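Non-sulfated chondroitin lyase E66 (Autographa californica nucleopolyhedrovirus, PDB 3VSN) cleaves non-sulfated chondroitin as a lyase of the occlusion-derived virus envelope and is essential for oral infection of the insect host. Local coordinates at residues R366-R371 / H451-L456; R372-N377 / V483-L488; N507-H512 / Y554-E559. All blocks are in the same frame, centred on the assembly; numbering follows the deposited sequence.

Contact 1. Residues R366-R371 / H451-L456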
loop_
_atom_site.group_PDB
_atom_site.type_symbol
_atom_site.label_atom_id
_atom_site.label_comp_id
_atom_site.label_asym_id
_atom_site.label_seq_id
_atom_site.Cartn_x
_atom_site.Cartn_y
_atom_site.Cartn_z
ATOM N N ARG A 366 -2.634 -10.363 -9.847
ATOM C CA ARG A 366 -3.800 -11.099 -9.365
ATOM C C ARG A 366 -3.282 -12.237 -8.502
ATOM O O ARG A 366 -3.136 -13.372 -8.961
ATOM C CB ARG A 366 -4.633 -11.642 -10.537
ATOM C CG ARG A 366 -5.082 -10.596 -11.551
ATOM C CD ARG A 366 -6.123 -9.654 -10.967
ATOM N NE ARG A 366 -6.712 -8.794 -11.992
ATOM C CZ ARG A 366 -6.258 -7.585 -12.313
ATOM N NH1 ARG A 366 -5.195 -7.073 -11.696
ATOM N NH2 ARG A 366 -6.866 -6.885 -13.260
ATOM N N ARG A 367 -2.986 -11.913 -7.248
ATOM C CA ARG A 367 -2.200 -12.788 -6.386
ATOM C C ARG A 367 -2.707 -12.751 -4.946
ATOM O O ARG A 367 -3.193 -11.718 -4.464
ATOM C CB ARG A 367 -0.715 -12.378 -6.458
ATOM C CG ARG A 367 0.217 -13.048 -5.456
ATOM C CD ARG A 367 0.498 -14.516 -5.763
ATOM N NE ARG A 367 1.250 -15.122 -4.664
ATOM C CZ ARG A 367 2.577 -15.101 -4.547
ATOM N NH1 ARG A 367 3.330 -14.521 -5.477
ATOM N NH2 ARG A 367 3.158 -15.669 -3.494
ATOM N N ILE A 368 -2.628 -13.897 -4.283
ATOM C CA ILE A 368 -2.814 -13.969 -2.845
ATOM C C ILE A 368 -1.474 -14.358 -2.232
ATOM O O ILE A 368 -0.710 -15.129 -2.824
ATOM C CB ILE A 368 -3.934 -14.955 -2.435
ATOM C CG1 ILE A 368 -3.605 -16.398 -2.862
ATOM C CG2 ILE A 368 -5.268 -14.491 -3.004
ATOM C CD1 ILE A 368 -4.664 -17.423 -2.493
ATOM N N TRP A 369 -1.181 -13.786 -1.072
ATOM C CA TRP A 369 0.044 -14.094 -0.363
ATOM C C TRP A 369 -0.300 -14.742 0.938
ATOM O O TRP A 369 -1.034 -14.175 1.749
ATOM C CB TRP A 369 0.861 -12.831 -0.122
ATOM C CG TRP A 369 1.467 -12.230 -1.368
ATOM C CD1 TRP A 369 2.700 -12.527 -1.939
ATOM C CD2 TRP A 369 0.889 -11.189 -2.233
ATOM N NE1 TRP A 369 2.916 -11.769 -3.065
ATOM C CE2 TRP A 369 1.876 -10.944 -3.295
ATOM C CE3 TRP A 369 -0.298 -10.465 -2.236
ATOM C CZ2 TRP A 369 1.658 -10.013 -4.303
ATOM C CZ3 TRP A 369 -0.505 -9.527 -3.255
ATOM C CH2 TRP A 369 0.451 -9.310 -4.264
ATOM N N ASN A 370 0.223 -15.949 1.134
ATOM C CA ASN A 370 0.068 -16.679 2.386
ATOM C C ASN A 370 0.673 -15.855 3.520
ATOM O O ASN A 370 1.839 -15.469 3.451
ATOM C CB ASN A 370 0.760 -18.047 2.272
ATOM C CG ASN A 370 0.421 -18.979 3.421
ATOM O OD1 ASN A 370 0.471 -18.594 4.590
ATOM N ND2 ASN A 370 0.084 -20.221 3.090
ATOM N N ARG A 371 -0.122 -15.577 4.551
ATOM C CA ARG A 371 0.331 -14.735 5.665
ATOM C C ARG A 371 1.521 -15.326 6.421
ATOM O O ARG A 371 2.280 -14.596 7.058
ATOM C CB ARG A 371 -0.822 -14.426 6.620
ATOM C CG ARG A 371 -1.843 -13.463 6.027
ATOM C CD ARG A 371 -2.916 -13.090 7.033
ATOM N NE ARG A 371 -2.370 -12.325 8.155
ATOM C CZ ARG A 371 -3.066 -11.969 9.231
ATOM N NH1 ARG A 371 -4.350 -12.296 9.343
ATOM N NH2 ARG A 371 -2.475 -11.279 10.197
ATOM N N HIS A 451 -10.576 -20.397 0.857
ATOM C CA HIS A 451 -9.253 -19.786 1.009
ATOM C C HIS A 451 -8.539 -19.714 -0.316
ATOM O O HIS A 451 -7.515 -20.385 -0.529
ATOM C CB HIS A 451 -8.409 -20.614 1.971
ATOM C CG HIS A 451 -8.989 -20.727 3.360
ATOM N ND1 HIS A 451 -8.555 -19.974 4.386
ATOM C CD2 HIS A 451 -9.992 -21.548 3.871
ATOM C CE1 HIS A 451 -9.245 -20.291 5.498
ATOM N NE2 HIS A 451 -10.125 -21.254 5.180
ATOM N N GLY A 452 -9.062 -18.912 -1.233
ATOM C CA GLY A 452 -8.471 -18.842 -2.559
ATOM C C GLY A 452 -8.921 -17.672 -3.402
ATOM O O GLY A 452 -9.579 -16.755 -2.919
ATOM N N MET A 453 -8.568 -17.730 -4.681
ATOM C CA MET A 453 -8.810 -16.643 -5.613
ATOM C C MET A 453 -9.021 -17.226 -6.999
ATOM O O MET A 453 -8.192 -17.996 -7.477
ATOM C CB MET A 453 -7.611 -15.688 -5.637
ATOM C CG MET A 453 -7.787 -14.479 -6.547
ATOM S SD MET A 453 -6.221 -13.825 -7.170
ATOM C CE MET A 453 -5.855 -15.053 -8.430
ATOM N N PHE A 454 -10.132 -16.852 -7.626
ATOM C CA PHE A 454 -10.441 -17.208 -9.005
ATOM C C PHE A 454 -10.080 -16.024 -9.902
ATOM O O PHE A 454 -10.358 -14.878 -9.555
ATOM C CB PHE A 454 -11.938 -17.539 -9.108
ATOM C CG PHE A 454 -12.486 -17.538 -10.509
ATOM C CD1 PHE A 454 -13.054 -16.383 -11.055
ATOM C CD2 PHE A 454 -12.477 -18.701 -11.271
ATOM C CE1 PHE A 454 -13.583 -16.388 -12.337
ATOM C CE2 PHE A 454 -13.004 -18.712 -12.551
ATOM C CZ PHE A 454 -13.556 -17.558 -13.088
ATOM N N GLN A 455 -9.449 -16.306 -11.041
ATOM C CA GLN A 455 -9.109 -15.274 -12.020
ATOM C C GLN A 455 -9.468 -15.728 -13.429
ATOM O O GLN A 455 -9.015 -16.777 -13.884
ATOM C CB GLN A 455 -7.618 -14.905 -11.953
ATOM C CG GLN A 455 -7.148 -13.938 -13.049
ATOM C CD GLN A 455 -7.792 -12.560 -12.960
ATOM O OE1 GLN A 455 -8.067 -12.062 -11.871
ATOM N NE2 GLN A 455 -8.029 -11.935 -14.115
ATOM N N LEU A 456 -10.294 -14.935 -14.105
ATOM C CA LEU A 456 -10.591 -15.150 -15.513
ATOM C C LEU A 456 -10.282 -13.878 -16.291
ATOM O O LEU A 456 -10.796 -12.814 -15.965
ATOM C CB LEU A 456 -12.064 -15.539 -15.717
ATOM C CG LEU A 456 -12.616 -15.510 -17.156
ATOM C CD1 LEU A 456 -11.958 -16.567 -18.039
ATOM C CD2 LEU A 456 -14.130 -15.669 -17.178
#

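Contact 2. Residues R372-N377 / V483-L488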
loop_
_atom_site.group_PDB
_atom_site.type_symbol
_atom_site.label_atom_id
_atom_site.label_comp_id
_atom_site.label_asym_id
_atom_site.label_seq_id
_atom_site.Cartn_x
_atom_site.Cartn_y
_atom_site.Cartn_z
ATOM N N ARG A 372 1.685 -16.644 6.329
ATOM C CA ARG A 372 2.836 -17.324 6.922
ATOM C C ARG A 372 3.955 -17.614 5.912
ATOM O O ARG A 372 4.976 -18.220 6.256
ATOM C CB ARG A 372 2.384 -18.587 7.660
ATOM C CG ARG A 372 1.558 -18.263 8.905
ATOM C CD ARG A 372 1.289 -19.466 9.796
ATOM N NE ARG A 372 2.338 -20.471 9.690
ATOM C CZ ARG A 372 2.120 -21.766 9.478
ATOM N NH1 ARG A 372 0.884 -22.244 9.383
ATOM N NH2 ARG A 372 3.150 -22.589 9.386
ATOM N N GLY A 373 3.775 -17.146 4.678
ATOM C CA GLY A 373 4.785 -17.311 3.633
ATOM C C GLY A 373 5.972 -16.377 3.805
ATOM O O GLY A 373 5.947 -15.474 4.641
ATOM N N ARG A 374 7.020 -16.606 3.018
ATOM C CA ARG A 374 8.164 -15.698 2.981
ATOM C C ARG A 374 7.761 -14.425 2.251
ATOM O O ARG A 374 7.087 -14.487 1.219
ATOM C CB ARG A 374 9.356 -16.342 2.262
ATOM C CG ARG A 374 10.129 -17.373 3.072
ATOM C CD ARG A 374 11.508 -17.615 2.459
ATOM N NE ARG A 374 12.117 -18.915 2.787
ATOM C CZ ARG A 374 11.494 -20.096 2.783
ATOM N NH1 ARG A 374 10.211 -20.195 2.457
ATOM N NH2 ARG A 374 12.164 -21.197 3.098
ATOM N N ILE A 375 8.149 -13.272 2.787
ATOM C CA ILE A 375 7.935 -12.020 2.070
ATOM C C ILE A 375 9.086 -11.836 1.081
ATOM O O ILE A 375 10.171 -11.373 1.440
ATOM C CB ILE A 375 7.780 -10.798 3.011
ATOM C CG1 ILE A 375 6.606 -11.018 3.978
ATOM C CG2 ILE A 375 7.569 -9.525 2.195
ATOM C CD1 ILE A 375 6.475 -9.977 5.073
ATOM N N ILE A 376 8.842 -12.239 -0.159
ATOM C CA ILE A 376 9.821 -12.095 -1.228
ATOM C C ILE A 376 9.448 -10.847 -2.008
ATOM O O ILE A 376 8.410 -10.823 -2.668
ATOM C CB ILE A 376 9.819 -13.319 -2.172
ATOM C CG1 ILE A 376 10.008 -14.613 -1.370
ATOM C CG2 ILE A 376 10.877 -13.163 -3.265
ATOM C CD1 ILE A 376 9.722 -15.881 -2.152
ATOM N N ASN A 377 10.273 -9.806 -1.913
ATOM C CA ASN A 377 9.997 -8.566 -2.635
ATOM C C ASN A 377 10.612 -8.612 -4.029
ATOM O O ASN A 377 11.499 -9.423 -4.291
ATOM C CB ASN A 377 10.493 -7.341 -1.857
ATOM C CG ASN A 377 9.619 -6.112 -2.074
ATOM O OD1 ASN A 377 8.718 -6.107 -2.916
ATOM N ND2 ASN A 377 9.887 -5.059 -1.307
ATOM N N VAL A 483 15.638 -17.549 -4.406
ATOM C CA VAL A 483 15.073 -17.879 -3.100
ATOM C C VAL A 483 15.017 -19.395 -2.952
ATOM O O VAL A 483 14.446 -20.087 -3.790
ATOM C CB VAL A 483 13.663 -17.264 -2.918
ATOM C CG1 VAL A 483 13.095 -17.596 -1.542
ATOM C CG2 VAL A 483 13.707 -15.755 -3.124
ATOM N N ASN A 484 15.630 -19.913 -1.894
ATOM C CA ASN A 484 15.583 -21.345 -1.641
ATOM C C ASN A 484 14.499 -21.691 -0.627
ATOM O O ASN A 484 14.539 -21.251 0.524
ATOM C CB ASN A 484 16.961 -21.881 -1.231
ATOM C CG ASN A 484 17.960 -21.855 -2.381
ATOM O OD1 ASN A 484 18.873 -21.031 -2.403
ATOM N ND2 ASN A 484 17.782 -22.752 -3.348
ATOM N N THR A 485 13.504 -22.439 -1.092
ATOM C CA THR A 485 12.421 -22.925 -0.249
ATOM C C THR A 485 12.447 -24.445 -0.331
ATOM O O THR A 485 13.289 -25.014 -1.025
ATOM C CB THR A 485 11.042 -22.394 -0.708
ATOM O OG1 THR A 485 10.693 -22.975 -1.971
ATOM C CG2 THR A 485 11.046 -20.869 -0.837
ATOM N N ASN A 486 11.531 -25.108 0.366
ATOM C CA ASN A 486 11.446 -26.565 0.294
ATOM C C ASN A 486 10.638 -27.075 -0.908
ATOM O O ASN A 486 10.604 -28.283 -1.167
ATOM C CB ASN A 486 10.932 -27.154 1.615
ATOM C CG ASN A 486 11.847 -26.840 2.791
ATOM O OD1 ASN A 486 11.386 -26.424 3.853
ATOM N ND2 ASN A 486 13.148 -27.028 2.602
ATOM N N ASP A 487 10.011 -26.146 -1.638
ATOM C CA ASP A 487 9.313 -26.443 -2.895
ATOM C C ASP A 487 10.332 -26.889 -3.947
ATOM O O ASP A 487 11.363 -26.239 -4.115
ATOM C CB ASP A 487 8.591 -25.187 -3.431
ATOM C CG ASP A 487 7.730 -24.481 -2.379
ATOM O OD1 ASP A 487 6.799 -25.121 -1.845
ATOM O OD2 ASP A 487 7.968 -23.272 -2.107
ATOM N N LEU A 488 10.053 -27.982 -4.659
ATOM C CA LEU A 488 10.878 -28.356 -5.818
ATOM C C LEU A 488 10.615 -27.374 -6.959
ATOM O O LEU A 488 9.649 -26.603 -6.905
ATOM C CB LEU A 488 10.590 -29.790 -6.276
ATOM C CG LEU A 488 10.868 -30.958 -5.319
ATOM C CD1 LEU A 488 10.511 -32.275 -5.995
ATOM C CD2 LEU A 488 12.314 -30.986 -4.846
#

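Contact 3. Residues N507-H512 / Y554-E559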
loop_
_atom_site.group_PDB
_atom_site.type_symbol
_atom_site.label_atom_id
_atom_site.label_comp_id
_atom_site.label_asym_id
_atom_site.label_seq_id
_atom_site.Cartn_x
_atom_site.Cartn_y
_atom_site.Cartn_z
ATOM N N ASN A 507 5.752 -21.103 -2.081
ATOM C CA ASN A 507 5.649 -20.148 -0.971
ATOM C C ASN A 507 4.247 -20.113 -0.340
ATOM O O ASN A 507 3.670 -19.039 -0.127
ATOM C CB ASN A 507 6.083 -18.749 -1.455
ATOM C CG ASN A 507 6.443 -17.813 -0.319
ATOM O OD1 ASN A 507 6.715 -18.248 0.799
ATOM N ND2 ASN A 507 6.455 -16.513 -0.605
ATOM N N GLY A 508 3.701 -21.296 -0.070
ATOM C CA GLY A 508 2.400 -21.438 0.591
ATOM C C GLY A 508 1.174 -21.156 -0.267
ATOM O O GLY A 508 0.077 -20.971 0.260
ATOM N N VAL A 509 1.361 -21.121 -1.586
ATOM C CA VAL A 509 0.269 -20.897 -2.530
ATOM C C VAL A 509 0.293 -21.992 -3.597
ATOM O O VAL A 509 1.359 -22.363 -4.091
ATOM C CB VAL A 509 0.356 -19.494 -3.181
ATOM C CG1 VAL A 509 -0.761 -19.292 -4.192
ATOM C CG2 VAL A 509 0.289 -18.405 -2.117
ATOM N N VAL A 510 -0.887 -22.504 -3.937
ATOM C CA VAL A 510 -1.038 -23.605 -4.884
ATOM C C VAL A 510 -1.893 -23.141 -6.062
ATOM O O VAL A 510 -2.900 -22.467 -5.861
ATOM C CB VAL A 510 -1.705 -24.822 -4.200
ATOM C CG1 VAL A 510 -1.790 -26.012 -5.144
ATOM C CG2 VAL A 510 -0.948 -25.203 -2.937
ATOM N N CYS A 511 -1.492 -23.496 -7.285
ATOM C CA CYS A 511 -2.242 -23.096 -8.483
ATOM C C CYS A 511 -2.964 -24.255 -9.178
ATOM O O CYS A 511 -2.518 -25.407 -9.124
ATOM C CB CYS A 511 -1.331 -22.358 -9.477
ATOM S SG CYS A 511 -0.130 -23.398 -10.350
ATOM N N HIS A 512 -4.089 -23.922 -9.814
ATOM C CA HIS A 512 -4.897 -24.848 -10.601
ATOM C C HIS A 512 -5.477 -24.138 -11.794
ATOM O O HIS A 512 -5.816 -22.956 -11.715
ATOM C CB HIS A 512 -6.047 -25.407 -9.763
ATOM C CG HIS A 512 -5.600 -26.262 -8.602
ATOM N ND1 HIS A 512 -5.300 -27.565 -8.738
ATOM C CD2 HIS A 512 -5.409 -25.953 -7.261
ATOM C CE1 HIS A 512 -4.936 -28.068 -7.544
ATOM N NE2 HIS A 512 -5.002 -27.079 -6.641
ATOM N N TYR A 554 -7.537 -19.386 -14.107
ATOM C CA TYR A 554 -6.859 -20.179 -13.095
ATOM C C TYR A 554 -7.371 -19.818 -11.703
ATOM O O TYR A 554 -8.102 -18.841 -11.535
ATOM C CB TYR A 554 -5.337 -19.973 -13.180
ATOM C CG TYR A 554 -4.877 -18.580 -12.791
ATOM C CD1 TYR A 554 -4.521 -18.285 -11.473
ATOM C CD2 TYR A 554 -4.795 -17.560 -13.741
ATOM C CE1 TYR A 554 -4.101 -17.012 -11.110
ATOM C CE2 TYR A 554 -4.373 -16.286 -13.390
ATOM C CZ TYR A 554 -4.027 -16.019 -12.074
ATOM O OH TYR A 554 -3.608 -14.756 -11.713
ATOM N N LYS A 555 -6.984 -20.611 -10.711
ATOM C CA LYS A 555 -7.249 -20.258 -9.325
ATOM C C LYS A 555 -6.017 -20.515 -8.472
ATOM O O LYS A 555 -5.166 -21.345 -8.819
ATOM C CB LYS A 555 -8.476 -20.996 -8.773
ATOM C CG LYS A 555 -8.252 -22.459 -8.455
ATOM C CD LYS A 555 -9.359 -23.023 -7.572
ATOM C CE LYS A 555 -8.954 -24.403 -7.082
ATOM N NZ LYS A 555 -10.090 -25.207 -6.551
ATOM N N LEU A 556 -5.924 -19.778 -7.373
ATOM C CA LEU A 556 -4.883 -19.980 -6.381
ATOM C C LEU A 556 -5.552 -20.375 -5.066
ATOM O O LEU A 556 -6.638 -19.885 -4.760
ATOM C CB LEU A 556 -4.054 -18.702 -6.201
ATOM C CG LEU A 556 -3.306 -18.116 -7.414
ATOM C CD1 LEU A 556 -2.623 -16.807 -7.037
ATOM C CD2 LEU A 556 -2.290 -19.096 -7.991
ATOM N N ASN A 557 -4.913 -21.275 -4.321
ATOM C CA ASN A 557 -5.344 -21.669 -2.978
ATOM C C ASN A 557 -4.224 -21.457 -2.000
ATOM O O ASN A 557 -3.056 -21.620 -2.360
ATOM C CB ASN A 557 -5.641 -23.169 -2.909
ATOM C CG ASN A 557 -6.923 -23.544 -3.590
ATOM O OD1 ASN A 557 -7.969 -22.946 -3.345
ATOM N ND2 ASN A 557 -6.857 -24.559 -4.431
ATOM N N VAL A 558 -4.578 -21.150 -0.756
ATOM C CA VAL A 558 -3.635 -21.256 0.346
ATOM C C VAL A 558 -3.291 -22.740 0.491
ATOM O O VAL A 558 -4.187 -23.592 0.517
ATOM C CB VAL A 558 -4.225 -20.724 1.670
ATOM C CG1 VAL A 558 -3.241 -20.925 2.818
ATOM C CG2 VAL A 558 -4.584 -19.251 1.542
ATOM N N GLU A 559 -1.998 -23.039 0.562
ATOM C CA GLU A 559 -1.537 -24.417 0.727
ATOM C C GLU A 559 -2.202 -25.054 1.941
ATOM O O GLU A 559 -2.246 -24.457 3.018
ATOM C CB GLU A 559 -0.011 -24.472 0.856
ATOM C CG GLU A 559 0.547 -25.888 0.836
ATOM C CD GLU A 559 2.062 -25.943 0.816
ATOM O OE1 GLU A 559 2.720 -24.903 1.030
ATOM O OE2 GLU A 559 2.595 -27.045 0.588
HETATM O O HOH W 1 5.056 -23.859 0.022
#

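Contact 1. Residues R366-R371 / H451-L456
Gln455 OE1 lies against the aliphatic part of Arg366, 3.2 Å from Arg366 CD and nearly as close to CG, at the edge of the guanidinium and in its plane. Its hydrogen-bonding partner is the hydroxyl of Thr446, so the approach to Arg366 is a polar atom resting on methylenes. Gln455 folds back at chi2 (65°) and Arg366 bends at its own chi2 (-69°), which sets the amide and guanidinium planes 70° apart instead of stacking them. Ser444 OG ties the two together indirectly, bonding to both Arg366 NE and Gln455 NE2.

Beside this pair Met453 fills the gap between the backbones. Its CE sits 3.2 Å from Arg366 O, an oxygen whose hydrogen-bond partner is Tyr554 OH, while SD passes 3.8 Å from Arg367 N. Farther along, Ile368 CG2 meets Met453 CB at 3.7 Å, the two chains sliding past one another in opposite directions, and Ile368 CD1 reaches over Gly452 CA.

The strand axes run nearly antiparallel but 7.5 Å apart, because these strands belong to different sheets: 367-370 is an outermost strand of a four-stranded sheet, whereas 452-461 runs inside a seven-stranded one. Side-chain chemistry therefore replaces backbone pairing: apolar Ile368 and Met453 fill one end, and at the other Gln455 OE1 and NE2 and Arg366 NE are satisfied by hydroxyls of strand 440-449.

Contact 2. Residues R372-N377 / V483-L488
Ile376 and Arg374 of one surface loop meet Val483 and Thr485 of another, and an ST turn shapes the second loop. The apolar part is a meeting of branches tip to tip: Ile376 CD1 approaches Val483 CG1 at 3.8 Å, and the CG2 methyls of the same two residues are equally near. Phe506 of strand 504-506 touches both Ile376 and Thr485 and so joins the patch to the body of the beta region.

The second kind of contact is a methyl over a flat cation. Thr485 CG2 stands over one face of the Arg374 guanidinium, toward its rim, and comes within 3.5 Å of NH1. Arg374 reaches there with a chain extended from CG to NE. Its NH2 also passes obliquely by Asn484 O without making a hydrogen bond.

The polar bonds of the ST turn lie within 483-488, and Asp487 OD2 has a second partner in the backbone N of Asn507. Chi1 of 68° tucks Thr485 OG1 between its backbone N and carbonyl carbon, while CG2 is left for the arginine. From there OG1 accepts a long bond from Asp487 N, closing the turn. Thr485 OG1 donates to Asp487 OD2 at 2.7 Å, meeting it from above the carboxylate plane.

Contact 3. Residues N507-H512 / Y554-E559
An antiparallel ladder inside the seven-stranded sheet of the beta-sandwich region joins strand 509-513 to strand 550-558, and its hydrogen-bonded pairs are Val510 with Asn557 and His512 with Lys555. Val510 N and O bond to Asn557 O and N, each at 2.8 Å and in the carbonyl plane. His512 and Lys555 repeat the exchange, with Lys555 N to His512 O the shorter bond at 2.8 Å. In the non-hydrogen-bonded pairs between and beyond them, alpha carbons take over: Leu556 CA lies 3.2 Å from Val510 O, in a CA-H...O contact.

The two faces of the ladder differ. On that of Val509, Cys511, Leu556 and Val558 the filling is apolar. Leu556 CD2 rests on Cys511 CB at 3.7 Å, while Leu556 CB touches Val509 CG1; the same leucine also packs on Arg367 and Ile368 of the neighbouring sheet. On the other face His512 crosses Lys555 obliquely, the imidazole CD2 lying 3.9 Å from Lys555 CE. Chi1 of 75° starts the lysine between its backbone N and carbonyl carbon, and its extended chain carries NZ to a salt bridge with Asp563.

At the Gly508 end of the ladder Glu559 leaves the strand but holds Gly508. Glu559 N bonds to Gly508 O almost straight (175° at the hydrogen), though from well above the carbonyl plane; Asn370 ND2 is a second donor to that oxygen. Glu559 also reaches Gly508 through a water, which donates to OE1 and accepts from Gly508 N at 2.9 Å.

The three contacts show how a beta region is joined both in its buried interior and at its surface. Contacts 1 and 3, with centres about 7 Å apart, both reach the seven-stranded sheet, contact 1 through 452-461 alone; neighbouring strands 452-461 and 550-558 are probably hydrogen-bonded from Leu556 N to Met453 O and from Gln455 N to Tyr554 O, both at 2.9 Å. Contact 2 continues the chain directly from 366-371, its centre about 16 Å from that of contact 1 and about 13 Å from that of contact 3. Asn507 links contacts 2 and 3, its OD1 lying 2.8 Å from Arg374 N. All three lie away from the catalytic residues Asn191, His246 and Tyr254 and from Arg300 and Glu350.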